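Local coordinates for xylose isomerase-like TIM barrel (Anabaena variabilis ATCC 29413, PDB 2QW5), which probably acts as a zinc-dependent isomerase or epimerase on sugars, holding D-xylose beside the metal at the mouth of a TIM barrel, at residues 9-14 against 324-329; 127-132 against 183-188; 246-251 against 265-270. All blocks are in the same frame, centred on the assembly; numbering follows the deposited sequence.

In the fold
All three contacts are built on the same closed eight-stranded parallel barrel. Interaction 1 packs the last helix on the first strand and is only partly buried, and there an arginine clasp on a backbone carbonyl joins the apolar contacts. Interaction 3, fully buried about 10 Å away between centres, sets helix 263-273 behind strand 243-248 through apolar side chains, with no hydrogen bond between the segments; the two meet where Leu-329 touches Leu-267. Interaction 2 lies at the ends of neighbouring strands, also buried, and its chemistry is that of the site: carboxylate, zinc and sugar. It joins interaction 3 at the metal, which Glu-183 and Gln-247 share, although their centres are about 17 Å apart.

Interaction 1: residues 9-14 against 324-329; sequences SDIYIS and VTRKEL
Strand 11-14 and the helical residues 324-329 run in roughly opposite senses, their axes 11.0 Å apart at closest approach and their N-to-C directions 144° apart. The backbones come nearest where the CA of Ile-11 lies 8.4 Å from the CA of Thr-325, and side chains bridge the gap. Ile-11 is the chief apolar one. Its CB points at the helix, and CG1, beside the backbone N, carries CD1 to two residues one turn apart. That methyl meets CD1 of Leu-329 at 4.0 Å and CG2 of Thr-325 at 4.1 Å, tip to tip in both cases. Thr-325 presents CG2 here, while its OG1, beside the backbone N, bonds to the carbonyl O of Ala-321 in the preceding turn. Both Ile-11 and Thr-325 also touch Val-280 of strand 278-280.

Arg-326 reaches across with its chain extended from CG to NE, sliding past Ile-11 in the opposite direction. One face of its guanidinium rests on Ile-11, whose CG1 lies off centre, 3.5 Å from NH2. The far end closes on one atom, the carbonyl O of Ser-9, which takes NH1 at 3.3 Å and NH2 at 3.2 Å. The oxygen lies in the guanidinium plane, and the NH2 bond runs nearly along the C=O axis. Both bonds are bent, at 144° and 150°, as expected when two N-H groups converge on one acceptor. An alanine in place of Arg-326 would probably leave the Ser-9 carbonyl without this double grip and uncover one flank of Ile-11. The guanidinium thus works in two ways, its edge clamping the backbone just before the strand and its flat face shielding the aliphatic side chain beneath.

Interaction 2: residues 127-132 against 183-188; sequences MGPIVI and EPITHW. With ZN (zinc ion), chain D; XLS (D-xylose), chain C.
One backbone hydrogen bond joins the two segments just where neighbouring barrel strands end: Glu-183 N donates to Gly-128 O at 3.2 Å. It is bent, 146° at the hydrogen, and the donor sits well above the carbonyl plane. The chain then folds into an inverse gamma turn centred on Pro-129. Gly-128 adopts backbone angles at which a CB would jam against the preceding carbonyl O and strike the Pro-129 ring, so a side chain could hardly be fitted there.

Metal and polar bonds gather on the Glu-183 carboxylate. With CG anti to the backbone N (chi1 -169°) and the chain extended beyond it, the group is carried straight into the barrel mouth. OE2 binds the zinc at 2.1 Å, alongside Asp-216, Gln-247 and Glu-281, while OE1 accepts a hydrogen bond from xylose O2 at 3.2 Å. A water makes a second link between metal and sugar, 2.0 Å from the zinc and donating to xylose O1 at a short 2.5 Å. Asn-87 and His-219 hold the sugar as well.

Van der Waals contacts frame this group. Selenomethionine Met-127, bent at chi2 and chi3, crosses the glutamate obliquely and brings its CE methyl close to the carboxylate oxygen, 3.2 Å from Glu-183 OE1. Pro-129 CB meets Ile-185 CD1 at 3.7 Å, and the same proline ring brings its CD to 3.0 Å from xylose O4, so the pair forms part of the pocket wall. Farther along, Trp-188 stacks on Trp-188 of the second subunit, so the end of the segment lies at the subunit interface.

Splitting its oxygens between metal and sugar ties the position of xylose to that of the zinc. The cation would probably keep Glu-183 ionised and favour proton loss from the bound water.

Interaction 3: residues 246-251 against 265-270; sequences VQVSPP and SFLTPI. With ZN (zinc ion), chain D.
At the innermost point, Gln-247 gives OE1 to the zinc at 2.4 Å, a neutral amide ligand beside the carboxylates of Glu-183, Asp-216 and Glu-281, with a water as fifth ligand. CG of Gln-247 lies anti to its carbonyl carbon, and the chain runs extended to the amide, whose NE2 donates to Glu-49 OE2. That bond is consistent with OE1, not NE2, facing the metal.

The next shell lies behind the strand, where the CB of Gln-247 points away from the helix and that of Val-246 points at it. Val-246 meets Ile-270 and Phe-266 tip to tip with its two methyls. CG2, beside the backbone N, touches Ile-270 CG2 at 3.6 Å, the closest approach between the segments, and CG1 comes to 4.1 Å from Ile-270 CD1 and 4.2 Å from Phe-266 CE2. Looser is the packing of Val-248, whose CG1 lies 4.3 Å from Leu-267 CD2.

Within the helix, Phe-266 holds CG anti to the backbone N (chi1 179°), which swings the ring toward the strand. Ile-270, one turn on, lays CD1 over one face of that ring near its rim, so these two present a joined surface to Val-246. Phe-230 of helix 227-240 meets the same ring with planes about 15° apart, and Leu-267 is backed by Leu-329 of helix 314-332. The helix is kinked at Pro-269, whose nitrogen has no hydrogen to bond the preceding turn.

Strand residues 246-248 and helix residues 265-270 point in nearly opposite directions, 157° apart. As parts of strand 243-248 and helix 263-273 they belong, with strand 278-280, to a beta-alpha-beta unit of the TIM barrel, with a metal ligand on the strand's inner side and a mainly apolar helix contact behind it.

Interaction 1: residues 9-14 against 324-329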
# COMPACT_ATOMS: atom_id res chain seq x y z
N SER A 9 5.99 45.29 3.17
CA SER A 9 6.83 44.10 3.07
C SER A 9 6.84 43.48 1.65
O SER A 9 5.98 43.75 0.83
CB SER A 9 6.43 43.05 4.12
OG SER A 9 5.14 42.54 3.85
N ASP A 10 7.89 42.72 1.38
CA ASP A 10 8.05 41.99 0.11
C ASP A 10 7.19 40.73 0.20
O ASP A 10 7.19 40.03 1.23
CB ASP A 10 9.51 41.56 -0.11
CG ASP A 10 10.41 42.69 -0.55
OD1 ASP A 10 9.91 43.75 -0.93
OD2 ASP A 10 11.63 42.49 -0.54
N ILE A 11 6.47 40.47 -0.87
CA ILE A 11 5.61 39.30 -0.96
C ILE A 11 6.18 38.41 -2.03
O ILE A 11 6.36 38.85 -3.18
CB ILE A 11 4.12 39.67 -1.28
CG1 ILE A 11 3.58 40.73 -0.32
CG2 ILE A 11 3.20 38.42 -1.28
CD1 ILE A 11 3.68 40.33 1.12
N TYR A 12 6.47 37.16 -1.67
CA TYR A 12 6.98 36.14 -2.61
C TYR A 12 5.86 35.15 -2.90
O TYR A 12 4.84 35.17 -2.24
CB TYR A 12 8.13 35.37 -1.97
CG TYR A 12 9.45 36.09 -1.77
CD1 TYR A 12 9.58 37.50 -1.82
CD2 TYR A 12 10.58 35.36 -1.35
CE1 TYR A 12 10.84 38.12 -1.56
CE2 TYR A 12 11.80 35.98 -1.11
CZ TYR A 12 11.93 37.35 -1.21
OH TYR A 12 13.15 37.92 -0.94
N ILE A 13 6.04 34.33 -3.92
CA ILE A 13 5.13 33.20 -4.19
C ILE A 13 5.92 31.93 -4.49
O ILE A 13 6.95 31.98 -5.16
CB ILE A 13 4.12 33.53 -5.29
CG1 ILE A 13 3.08 32.40 -5.41
CG2 ILE A 13 4.85 33.89 -6.60
CD1 ILE A 13 1.82 32.78 -6.23
N SER A 14 5.43 30.79 -3.99
CA SER A 14 6.06 29.51 -4.25
C SER A 14 5.80 28.97 -5.67
O SER A 14 4.68 29.01 -6.15
CB SER A 14 5.50 28.45 -3.30
OG SER A 14 6.07 27.20 -3.60
N VAL A 324 -5.33 39.64 -1.08
CA VAL A 324 -5.78 39.35 0.30
C VAL A 324 -4.66 39.56 1.32
O VAL A 324 -4.91 40.16 2.36
CB VAL A 324 -6.52 37.96 0.47
CG1 VAL A 324 -5.57 36.75 0.35
CG2 VAL A 324 -7.22 37.93 1.83
N THR A 325 -3.45 39.08 1.04
CA THR A 325 -2.29 39.22 1.94
C THR A 325 -2.01 40.70 2.25
O THR A 325 -1.81 41.08 3.41
CB THR A 325 -1.02 38.53 1.37
OG1 THR A 325 -1.31 37.14 1.11
CG2 THR A 325 0.19 38.66 2.32
N ARG A 326 -2.01 41.53 1.21
CA ARG A 326 -1.80 42.99 1.37
C ARG A 326 -2.94 43.68 2.13
O ARG A 326 -2.67 44.54 2.98
CB ARG A 326 -1.55 43.69 0.02
CG ARG A 326 -0.22 43.34 -0.55
CD ARG A 326 0.37 44.42 -1.41
NE ARG A 326 1.74 44.12 -1.85
CZ ARG A 326 2.85 44.21 -1.09
NH1 ARG A 326 2.83 44.49 0.22
NH2 ARG A 326 4.02 43.93 -1.67
N LYS A 327 -4.19 43.25 1.86
CA LYS A 327 -5.37 43.76 2.53
C LYS A 327 -5.27 43.51 4.02
O LYS A 327 -5.50 44.40 4.83
CB LYS A 327 -6.66 43.10 2.01
CG LYS A 327 -7.91 43.93 2.33
CD LYS A 327 -9.26 43.36 1.85
CE LYS A 327 -9.98 42.50 2.92
NZ LYS A 327 -9.32 41.18 3.16
N GLU A 328 -4.90 42.29 4.36
CA GLU A 328 -4.80 41.85 5.76
C GLU A 328 -3.61 42.43 6.49
O GLU A 328 -3.70 42.70 7.70
CB GLU A 328 -4.82 40.32 5.80
CG GLU A 328 -6.17 39.75 5.30
CD GLU A 328 -7.36 40.09 6.18
OE1 GLU A 328 -7.20 40.30 7.41
OE2 GLU A 328 -8.47 40.12 5.62
N LEU A 329 -2.51 42.55 5.78
CA LEU A 329 -1.33 43.25 6.30
C LEU A 329 -1.68 44.72 6.55
O LEU A 329 -1.35 45.24 7.60
CB LEU A 329 -0.11 43.14 5.39
CG LEU A 329 0.62 41.80 5.42
CD1 LEU A 329 1.54 41.73 4.19
CD2 LEU A 329 1.38 41.54 6.76

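Interaction 2: residues 127-132 against 183-188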
# COMPACT_ATOMS: atom_id res chain seq x y z
N MSE A 127 14.79 26.84 3.19
CA MSE A 127 13.79 26.34 4.15
C MSE A 127 13.29 24.96 3.81
O MSE A 127 13.44 24.52 2.69
CB MSE A 127 12.57 27.26 4.18
CG MSE A 127 11.89 27.42 2.80
SE MSE A 127 10.06 27.46 3.00
CE MSE A 127 9.64 25.66 3.63
N GLY A 128 12.72 24.29 4.80
CA GLY A 128 12.02 23.04 4.54
C GLY A 128 12.26 22.00 5.60
O GLY A 128 12.82 22.32 6.64
N PRO A 129 11.77 20.76 5.35
CA PRO A 129 11.89 19.64 6.26
C PRO A 129 13.28 18.96 6.15
O PRO A 129 13.40 17.81 5.68
CB PRO A 129 10.75 18.73 5.81
CG PRO A 129 10.66 19.00 4.32
CD PRO A 129 11.01 20.40 4.13
N ILE A 130 14.28 19.65 6.70
CA ILE A 130 15.68 19.25 6.61
C ILE A 130 16.24 18.46 7.84
O ILE A 130 17.46 18.27 7.92
CB ILE A 130 16.59 20.45 6.25
CG1 ILE A 130 16.58 21.55 7.32
CG2 ILE A 130 16.16 21.06 4.82
CD1 ILE A 130 17.59 22.63 7.11
N VAL A 131 15.36 18.02 8.75
CA VAL A 131 15.73 17.23 9.94
C VAL A 131 15.30 15.77 9.74
O VAL A 131 16.13 14.87 9.61
CB VAL A 131 15.13 17.85 11.21
CG1 VAL A 131 15.58 17.06 12.46
CG2 VAL A 131 15.50 19.35 11.32
N ILE A 132 14.00 15.52 9.74
CA ILE A 132 13.44 14.20 9.53
C ILE A 132 13.00 14.22 8.04
O ILE A 132 12.39 15.22 7.61
CB ILE A 132 12.20 13.97 10.42
CG1 ILE A 132 12.51 14.20 11.92
CG2 ILE A 132 11.59 12.58 10.18
CD1 ILE A 132 13.53 13.26 12.48
N GLU A 183 11.09 23.78 8.94
CA GLU A 183 9.64 23.91 8.90
C GLU A 183 8.90 22.86 9.75
O GLU A 183 9.07 21.67 9.53
CB GLU A 183 9.18 23.79 7.43
CG GLU A 183 7.70 24.16 7.22
CD GLU A 183 7.23 24.00 5.79
OE1 GLU A 183 7.93 23.29 5.02
OE2 GLU A 183 6.14 24.58 5.48
N PRO A 184 8.09 23.31 10.74
CA PRO A 184 7.14 22.41 11.38
C PRO A 184 6.08 22.12 10.32
O PRO A 184 5.62 23.05 9.66
CB PRO A 184 6.53 23.24 12.51
CG PRO A 184 7.39 24.44 12.63
CD PRO A 184 7.99 24.67 11.31
N ILE A 185 5.79 20.84 10.10
CA ILE A 185 4.84 20.41 9.05
C ILE A 185 3.81 19.51 9.71
O ILE A 185 4.18 18.69 10.52
CB ILE A 185 5.59 19.67 7.92
CG1 ILE A 185 6.37 20.68 7.07
CG2 ILE A 185 4.65 18.87 7.00
CD1 ILE A 185 7.32 20.08 6.05
N THR A 186 2.56 19.64 9.32
CA THR A 186 1.46 18.87 9.87
C THR A 186 1.69 17.37 9.88
O THR A 186 2.33 16.83 8.98
CB THR A 186 0.11 19.14 9.13
OG1 THR A 186 -0.93 18.35 9.74
CG2 THR A 186 0.16 18.81 7.63
N HIS A 187 1.18 16.73 10.93
CA HIS A 187 1.16 15.26 11.08
C HIS A 187 0.55 14.55 9.85
O HIS A 187 0.88 13.41 9.58
CB HIS A 187 0.33 14.86 12.30
CG HIS A 187 -1.14 15.15 12.16
ND1 HIS A 187 -2.05 14.20 11.77
CD2 HIS A 187 -1.83 16.30 12.28
CE1 HIS A 187 -3.25 14.75 11.70
NE2 HIS A 187 -3.14 16.03 12.00
N TRP A 188 -0.38 15.21 9.15
CA TRP A 188 -0.93 14.66 7.92
C TRP A 188 0.11 14.38 6.85
O TRP A 188 -0.10 13.46 6.06
CB TRP A 188 -2.03 15.55 7.34
CG TRP A 188 -3.36 15.40 8.02
CD1 TRP A 188 -3.98 16.33 8.75
CD2 TRP A 188 -4.21 14.25 8.03
NE1 TRP A 188 -5.18 15.86 9.21
CE2 TRP A 188 -5.36 14.58 8.75
CE3 TRP A 188 -4.14 12.97 7.46
CZ2 TRP A 188 -6.42 13.67 8.97
CZ3 TRP A 188 -5.21 12.08 7.64
CH2 TRP A 188 -6.32 12.44 8.40
ZN ZN D . 5.25 25.46 3.75
C1 XLS C . 5.33 20.87 2.19
C2 XLS C . 6.84 20.66 2.18
C3 XLS C . 7.35 19.66 1.08
C4 XLS C . 8.66 20.04 0.43
O1 XLS C . 4.53 21.07 3.36
O2 XLS C . 7.54 21.91 2.16
O3 XLS C . 6.49 19.35 -0.02
O4 XLS C . 9.59 20.32 1.44
O HOH W 1 4.59 23.60 3.27

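Interaction 3: residues 246-251 against 265-270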
# COMPACT_ATOMS: atom_id res chain seq x y z
N VAL A 246 8.57 33.39 6.91
CA VAL A 246 7.13 33.28 7.20
C VAL A 246 6.39 32.99 5.89
O VAL A 246 6.68 33.66 4.89
CB VAL A 246 6.55 34.57 7.83
CG1 VAL A 246 5.01 34.51 7.94
CG2 VAL A 246 7.12 34.82 9.21
N GLN A 247 5.50 32.00 5.93
CA GLN A 247 4.66 31.60 4.81
C GLN A 247 3.17 31.71 5.14
O GLN A 247 2.73 31.35 6.25
CB GLN A 247 4.97 30.18 4.39
CG GLN A 247 6.34 29.98 3.88
CD GLN A 247 6.53 28.55 3.44
OE1 GLN A 247 6.16 27.63 4.16
NE2 GLN A 247 7.04 28.36 2.23
N VAL A 248 2.39 32.27 4.21
CA VAL A 248 0.94 32.37 4.34
C VAL A 248 0.39 31.34 3.36
O VAL A 248 0.73 31.35 2.15
CB VAL A 248 0.37 33.79 4.13
CG1 VAL A 248 0.75 34.66 5.36
CG2 VAL A 248 0.83 34.41 2.80
N SER A 249 -0.45 30.46 3.89
CA SER A 249 -1.02 29.35 3.14
C SER A 249 -2.29 28.93 3.84
O SER A 249 -2.28 28.78 5.08
CB SER A 249 -0.06 28.16 3.18
OG SER A 249 -0.46 27.17 2.27
N PRO A 250 -3.39 28.70 3.09
CA PRO A 250 -4.64 28.35 3.73
C PRO A 250 -4.59 26.89 4.23
O PRO A 250 -3.71 26.14 3.81
CB PRO A 250 -5.65 28.57 2.60
CG PRO A 250 -4.95 28.21 1.41
CD PRO A 250 -3.53 28.67 1.63
N PRO A 251 -5.51 26.48 5.12
CA PRO A 251 -5.49 25.07 5.60
C PRO A 251 -5.54 23.98 4.53
O PRO A 251 -4.87 22.96 4.67
CB PRO A 251 -6.74 25.00 6.47
CG PRO A 251 -6.84 26.40 7.04
CD PRO A 251 -6.53 27.27 5.83
N SER A 265 -4.82 37.02 14.11
CA SER A 265 -4.15 36.26 15.18
C SER A 265 -2.82 35.65 14.83
O SER A 265 -1.95 35.50 15.70
CB SER A 265 -5.07 35.18 15.71
OG SER A 265 -6.01 35.81 16.54
N PHE A 266 -2.66 35.31 13.55
CA PHE A 266 -1.42 34.75 13.04
C PHE A 266 -0.40 35.86 12.73
O PHE A 266 0.73 35.78 13.16
CB PHE A 266 -1.67 33.89 11.78
CG PHE A 266 -0.43 33.31 11.20
CD1 PHE A 266 0.20 32.23 11.84
CD2 PHE A 266 0.16 33.87 10.05
CE1 PHE A 266 1.39 31.69 11.32
CE2 PHE A 266 1.35 33.35 9.53
CZ PHE A 266 1.96 32.24 10.17
N LEU A 267 -0.80 36.88 11.98
CA LEU A 267 0.13 37.91 11.56
C LEU A 267 0.49 38.98 12.58
O LEU A 267 1.60 39.53 12.51
CB LEU A 267 -0.33 38.62 10.26
CG LEU A 267 -0.27 37.89 8.91
CD1 LEU A 267 -0.82 38.82 7.89
CD2 LEU A 267 1.13 37.47 8.53
N THR A 268 -0.43 39.33 13.47
CA THR A 268 -0.15 40.41 14.43
C THR A 268 1.15 40.20 15.24
O THR A 268 1.99 41.08 15.22
CB THR A 268 -1.35 40.71 15.34
OG1 THR A 268 -2.40 41.20 14.50
CG2 THR A 268 -0.98 41.75 16.40
N PRO A 269 1.33 39.03 15.90
CA PRO A 269 2.59 38.85 16.64
C PRO A 269 3.85 38.80 15.77
O PRO A 269 4.93 39.23 16.23
CB PRO A 269 2.37 37.53 17.40
CG PRO A 269 1.24 36.86 16.72
CD PRO A 269 0.41 37.90 16.08
N ILE A 270 3.72 38.31 14.54
CA ILE A 270 4.84 38.17 13.62
C ILE A 270 5.30 39.52 13.10
O ILE A 270 6.49 39.81 13.15
CB ILE A 270 4.48 37.24 12.42
CG1 ILE A 270 4.33 35.78 12.91
CG2 ILE A 270 5.55 37.32 11.33
CD1 ILE A 270 3.72 34.82 11.87
ZN ZN D . 5.25 25.46 3.75
O HOH W 1 4.59 23.60 3.27